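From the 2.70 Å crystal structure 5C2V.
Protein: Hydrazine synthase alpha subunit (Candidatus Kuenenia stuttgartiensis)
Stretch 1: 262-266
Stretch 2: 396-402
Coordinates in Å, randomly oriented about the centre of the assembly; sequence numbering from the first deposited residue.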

# COMPACT_ATOMS: atom_id res chain seq x y z
N ASP D 262 -11.40 -12.37 -22.54
CA ASP D 262 -10.82 -13.56 -23.17
C ASP D 262 -11.68 -13.98 -24.36
O ASP D 262 -12.87 -13.71 -24.40
CB ASP D 262 -10.71 -14.70 -22.15
CG ASP D 262 -9.81 -15.82 -22.63
OD1 ASP D 262 -9.43 -15.83 -23.82
OD2 ASP D 262 -9.47 -16.70 -21.81
N ASN D 263 -11.06 -14.65 -25.32
CA ASN D 263 -11.80 -15.21 -26.44
C ASN D 263 -12.72 -16.32 -25.94
O ASN D 263 -12.45 -16.94 -24.92
CB ASN D 263 -10.86 -15.74 -27.52
CG ASN D 263 -10.14 -14.63 -28.26
OD1 ASN D 263 -8.92 -14.67 -28.43
ND2 ASN D 263 -10.89 -13.63 -28.70
N TRP D 264 -13.82 -16.55 -26.66
CA TRP D 264 -14.84 -17.48 -26.19
C TRP D 264 -14.35 -18.92 -26.13
O TRP D 264 -14.99 -19.78 -25.52
CB TRP D 264 -16.09 -17.38 -27.08
CG TRP D 264 -15.90 -17.83 -28.49
CD1 TRP D 264 -15.22 -17.17 -29.47
CD2 TRP D 264 -16.41 -19.03 -29.09
NE1 TRP D 264 -15.27 -17.89 -30.64
CE2 TRP D 264 -16.00 -19.03 -30.43
CE3 TRP D 264 -17.18 -20.09 -28.61
CZ2 TRP D 264 -16.32 -20.06 -31.31
CZ3 TRP D 264 -17.50 -21.12 -29.49
CH2 TRP D 264 -17.07 -21.10 -30.82
N ASP D 265 -13.21 -19.20 -26.76
CA ASP D 265 -12.56 -20.50 -26.61
C ASP D 265 -11.44 -20.44 -25.57
O ASP D 265 -10.82 -21.46 -25.26
CB ASP D 265 -12.01 -20.98 -27.96
CG ASP D 265 -11.02 -20.01 -28.57
OD1 ASP D 265 -11.16 -18.79 -28.32
OD2 ASP D 265 -10.11 -20.45 -29.29
N GLY D 266 -11.18 -19.25 -25.03
CA GLY D 266 -10.14 -19.07 -24.04
C GLY D 266 -8.74 -19.08 -24.64
O GLY D 266 -7.79 -19.56 -24.01
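Stretch 2, residues 396-402: WINTFTA

Two loops far apart in sequence can be fastened by a single directional bond with a modest apolar surround, and the pairing of 396-402 with 262-266 in the hydrazine synthase alpha subunit is a compact example. The first stretch turns: Asn263 to Gly266 form a type I beta turn, closed by the bond from Gly266 N to Asn263 O at 2.6 Å, with Gly266 at positive phi. The second is largely extended as it passes this turn, and the two run in the same sense, Ile397 lying level with Asn263 (CA to CA 7.5 Å) and Thr399 with Asp265 (CA to CA 6.4 Å).

Trp396, which enters with phi/psi of -105/125, makes no contact. Ile397 supplies the anchor. Its carbonyl O accepts a hydrogen bond from Trp264 NE1 at 2.8 Å, nearly straight at 165°, and lies at the edge of the indole, near the ring plane, where an N-H can point directly at it. The CA-to-CB bond of Ile397 points toward the turn; its CB is 4.4 Å from Trp264 CD1, and its CG1 lies 4.3 Å from Asn263 ND2. Asn398, still extended, directs its CB away, and its side-chain amide is hydrogen-bonded elsewhere in the structure.

Thr399 turns back toward the first stretch. Its CG2 packs 3.6 Å from Trp264 CZ2, so the indole that bonds to one residue also touches the next but one, while its OG1 stands 3.4 Å from Asp265 OD2. That hydroxyl donates to Thr401 O at 2.9 Å, within its own stretch. At Phe400 psi falls to 7, interrupting the extended path, and the side chain points sideways. Thr401 resumes an extended conformation and brings CG2 to 3.8 Å from Asp265 OD2; by Ala402 the chain has moved out of reach. The contact buries 307 Å² in all.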

# COMPACT_ATOMS: atom_id res chain seq x y z
N TRP D 396 -18.37 -13.04 -34.04
CA TRP D 396 -17.88 -14.31 -33.53
C TRP D 396 -16.50 -14.61 -34.10
O TRP D 396 -16.30 -14.61 -35.31
CB TRP D 396 -18.87 -15.45 -33.82
CG TRP D 396 -19.02 -15.81 -35.27
CD1 TRP D 396 -19.82 -15.20 -36.19
CD2 TRP D 396 -18.38 -16.89 -35.95
NE1 TRP D 396 -19.71 -15.82 -37.41
CE2 TRP D 396 -18.83 -16.87 -37.29
CE3 TRP D 396 -17.46 -17.88 -35.57
CZ2 TRP D 396 -18.39 -17.79 -38.24
CZ3 TRP D 396 -17.03 -18.79 -36.51
CH2 TRP D 396 -17.49 -18.74 -37.83
N ILE D 397 -15.55 -14.85 -33.20
CA ILE D 397 -14.16 -15.04 -33.57
C ILE D 397 -13.86 -16.51 -33.89
O ILE D 397 -14.40 -17.41 -33.25
CB ILE D 397 -13.21 -14.56 -32.45
CG1 ILE D 397 -13.65 -13.18 -31.95
CG2 ILE D 397 -11.77 -14.52 -32.92
CD1 ILE D 397 -13.65 -12.11 -33.01
N ASN D 398 -13.02 -16.73 -34.89
CA ASN D 398 -12.64 -18.08 -35.30
C ASN D 398 -11.87 -18.83 -34.22
O ASN D 398 -10.89 -18.32 -33.67
CB ASN D 398 -11.80 -18.02 -36.58
CG ASN D 398 -12.58 -17.50 -37.77
OD1 ASN D 398 -13.24 -18.26 -38.48
ND2 ASN D 398 -12.51 -16.19 -38.00
N THR D 399 -12.32 -20.04 -33.92
CA THR D 399 -11.66 -20.88 -32.92
C THR D 399 -10.81 -21.96 -33.57
O THR D 399 -11.24 -22.65 -34.49
CB THR D 399 -12.68 -21.55 -31.97
OG1 THR D 399 -12.02 -22.57 -31.22
CG2 THR D 399 -13.82 -22.16 -32.76
N PHE D 400 -9.57 -22.09 -33.10
CA PHE D 400 -8.66 -23.11 -33.60
C PHE D 400 -8.62 -24.36 -32.72
O PHE D 400 -7.79 -25.24 -32.91
CB PHE D 400 -7.26 -22.51 -33.77
CG PHE D 400 -7.14 -21.63 -34.98
CD1 PHE D 400 -7.53 -20.30 -34.94
CD2 PHE D 400 -6.68 -22.15 -36.18
CE1 PHE D 400 -7.43 -19.50 -36.06
CE2 PHE D 400 -6.58 -21.35 -37.30
CZ PHE D 400 -6.95 -20.02 -37.24
N THR D 401 -9.51 -24.42 -31.72
CA THR D 401 -9.64 -25.62 -30.91
C THR D 401 -11.07 -26.17 -30.91
O THR D 401 -12.04 -25.41 -30.84
CB THR D 401 -9.19 -25.39 -29.45
OG1 THR D 401 -9.46 -26.56 -28.67
CG2 THR D 401 -9.92 -24.20 -28.84
N ALA D 402 -11.18 -27.49 -30.99
CA ALA D 402 -12.45 -28.19 -30.94
C ALA D 402 -12.79 -28.58 -29.50
O ALA D 402 -13.71 -29.36 -29.25
CB ALA D 402 -12.43 -29.42 -31.83